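Local coordinates for protein glutathione-specific gamma-glutamylcyclotransferase (Saccharomyces cerevisiae S288c, PDB 5HWI) that cleaves glutathione into 5-oxo-L-proline and the dipeptide Cys-Gly, acting on glutathione but not on other gamma-glutamyl peptides, at residues E125-T130 and K153-T158. The protein carries 4 engineered substitutions. Numbering follows the deposited sequence.
Sequences EVHLET and KRVLLT
His127 and Val155 lie side by side and point the same way. Val155 CG2 sits over one face of the imidazole, toward its rim, 4.2 Å from His127 CD2. His127 ND1 bonds to Ser151 OG, which helps fix the ring's rotation. On the same side of the sheet, Val155 CG1 touches Glu125 CB at 3.7 Å.

On the face of Val126 and Leu156, the contacts are apolar. Val126 CG2 lies 4.2 Å from Leu156 CB. Leu128 brings CD2 to 3.9 Å from Leu156 CD2. Trp9 and Leu11 of strand 8-12 pack on this face.

Val126 and Leu156 form an antiparallel hydrogen-bonded pair: Val126 N gives its hydrogen to Leu156 O at 2.9 Å, and Leu156 N returns a bond to Val126 O. Leu128 N adds a third bond, to Arg154 O. Beyond it a water donates to Leu128 O and accepts from Arg154 N.

Lys153 bends at chi2 (-71°) and passes Leu128 O to reach Glu129. Its NZ meets the syn lone pair of Glu129 OE1 at 3.0 Å in a salt bridge. A methionine in its place would probably leave the Glu129 carboxylate without this positive partner.

The pairing joins neighbouring antiparallel strands 120-128 and 155-162 in the five-stranded mixed sheet of the gamma-glutamylcyclotransferase fold, where Val126 touches Leu11, a probable substrate-binding residue.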
loop_
_atom_site.group_PDB
_atom_site.type_symbol
_atom_site.label_atom_id
_atom_site.label_comp_id
_atom_site.label_asym_id
_atom_site.label_seq_id
_atom_site.Cartn_x
_atom_site.Cartn_y
_atom_site.Cartn_z
ATOM N N GLU A 125 -5.293 -5.743 -10.604
ATOM C CA GLU A 125 -6.205 -4.766 -11.204
ATOM C C GLU A 125 -6.522 -3.647 -10.217
ATOM O O GLU A 125 -6.719 -3.909 -9.029
ATOM C CB GLU A 125 -7.525 -5.426 -11.601
ATOM C CG GLU A 125 -7.365 -6.495 -12.591
ATOM C CD GLU A 125 -8.711 -7.127 -12.968
ATOM O OE1 GLU A 125 -9.630 -7.187 -12.118
ATOM O OE2 GLU A 125 -8.838 -7.520 -14.143
ATOM N N VAL A 126 -6.559 -2.392 -10.703
ATOM C CA VAL A 126 -6.977 -1.263 -9.864
ATOM C C VAL A 126 -8.003 -0.464 -10.639
ATOM O O VAL A 126 -8.078 -0.545 -11.870
ATOM C CB VAL A 126 -5.811 -0.325 -9.462
ATOM C CG1 VAL A 126 -4.781 -1.117 -8.713
ATOM C CG2 VAL A 126 -5.179 0.368 -10.719
ATOM N N HIS A 127 -8.837 0.269 -9.905
ATOM C CA HIS A 127 -9.814 1.145 -10.529
ATOM C C HIS A 127 -9.221 2.547 -10.538
ATOM O O HIS A 127 -8.759 3.031 -9.501
ATOM C CB HIS A 127 -11.142 1.170 -9.778
ATOM C CG HIS A 127 -11.845 -0.141 -9.722
ATOM N ND1 HIS A 127 -13.214 -0.236 -9.617
ATOM C CD2 HIS A 127 -11.374 -1.411 -9.688
ATOM C CE1 HIS A 127 -13.563 -1.511 -9.573
ATOM N NE2 HIS A 127 -12.464 -2.246 -9.605
ATOM N N LEU A 128 -9.222 3.212 -11.707
ATOM C CA LEU A 128 -8.574 4.513 -11.764
ATOM C C LEU A 128 -9.513 5.635 -11.342
ATOM O O LEU A 128 -10.651 5.730 -11.792
ATOM C CB LEU A 128 -8.057 4.793 -13.188
ATOM C CG LEU A 128 -7.022 3.812 -13.686
ATOM C CD1 LEU A 128 -6.658 4.198 -15.141
ATOM C CD2 LEU A 128 -5.768 3.777 -12.832
ATOM N N GLU A 129 -9.008 6.547 -10.529
ATOM C CA GLU A 129 -9.781 7.753 -10.231
ATOM C C GLU A 129 -9.082 8.928 -10.918
ATOM O O GLU A 129 -8.182 9.568 -10.355
ATOM C CB GLU A 129 -9.931 7.952 -8.702
ATOM C CG GLU A 129 -10.570 9.283 -8.332
ATOM C CD GLU A 129 -12.079 9.355 -8.599
ATOM O OE1 GLU A 129 -12.651 8.440 -9.230
ATOM O OE2 GLU A 129 -12.690 10.371 -8.193
ATOM N N THR A 130 -9.505 9.219 -12.141
ATOM C CA THR A 130 -8.813 10.185 -12.979
ATOM C C THR A 130 -9.378 11.582 -12.775
ATOM O O THR A 130 -10.573 11.766 -12.497
ATOM C CB THR A 130 -8.951 9.786 -14.462
ATOM O OG1 THR A 130 -10.343 9.554 -14.759
ATOM C CG2 THR A 130 -8.142 8.511 -14.742
ATOM N N LYS A 153 -15.642 2.697 -12.893
ATOM C CA LYS A 153 -14.304 3.220 -13.153
ATOM C C LYS A 153 -13.544 2.335 -14.138
ATOM O O LYS A 153 -13.771 1.125 -14.227
ATOM C CB LYS A 153 -13.474 3.308 -11.879
ATOM C CG LYS A 153 -14.210 3.889 -10.698
ATOM C CD LYS A 153 -14.435 5.366 -10.874
ATOM C CE LYS A 153 -14.860 6.023 -9.551
ATOM N NZ LYS A 153 -15.400 7.397 -9.816
ATOM N N ARG A 154 -12.596 2.952 -14.832
ATOM C CA ARG A 154 -11.718 2.205 -15.724
ATOM C C ARG A 154 -10.791 1.304 -14.906
ATOM O O ARG A 154 -10.236 1.724 -13.885
ATOM C CB ARG A 154 -10.874 3.155 -16.577
ATOM C CG ARG A 154 -11.674 4.148 -17.483
ATOM C CD ARG A 154 -12.499 3.407 -18.498
ATOM N NE ARG A 154 -13.182 4.369 -19.365
ATOM C CZ ARG A 154 -13.824 4.020 -20.471
ATOM N NH1 ARG A 154 -13.835 2.737 -20.864
ATOM N NH2 ARG A 154 -14.458 4.944 -21.207
ATOM N N VAL A 155 -10.622 0.059 -15.362
ATOM C CA VAL A 155 -9.783 -0.915 -14.657
ATOM C C VAL A 155 -8.463 -1.100 -15.402
ATOM O O VAL A 155 -8.456 -1.369 -16.617
ATOM C CB VAL A 155 -10.514 -2.259 -14.511
ATOM C CG1 VAL A 155 -9.632 -3.255 -13.796
ATOM C CG2 VAL A 155 -11.869 -2.036 -13.810
ATOM N N LEU A 156 -7.359 -1.047 -14.654
ATOM C CA LEU A 156 -6.004 -1.082 -15.200
ATOM C C LEU A 156 -5.212 -2.190 -14.533
ATOM O O LEU A 156 -5.255 -2.303 -13.304
ATOM C CB LEU A 156 -5.288 0.244 -14.941
ATOM C CG LEU A 156 -3.848 0.241 -15.407
ATOM C CD1 LEU A 156 -3.830 0.218 -16.942
ATOM C CD2 LEU A 156 -3.177 1.565 -14.810
ATOM N N LEU A 157 -4.518 -3.018 -15.339
ATOM C CA LEU A 157 -3.589 -4.012 -14.822
ATOM C C LEU A 157 -2.255 -3.337 -14.520
ATOM O O LEU A 157 -1.672 -2.707 -15.411
ATOM C CB LEU A 157 -3.367 -5.130 -15.832
ATOM C CG LEU A 157 -2.720 -6.355 -15.162
ATOM C CD1 LEU A 157 -3.705 -7.044 -14.166
ATOM C CD2 LEU A 157 -2.256 -7.376 -16.224
ATOM N N THR A 158 -1.763 -3.448 -13.275
ATOM C CA THR A 158 -0.547 -2.743 -12.852
ATOM C C THR A 158 0.341 -3.667 -12.019
ATOM O O THR A 158 -0.167 -4.515 -11.293
ATOM C CB THR A 158 -0.889 -1.447 -12.040
ATOM O OG1 THR A 158 0.308 -0.803 -11.560
ATOM C CG2 THR A 158 -1.878 -1.703 -10.837
HETATM O O HOH W 1 -11.916 5.702 -14.167
#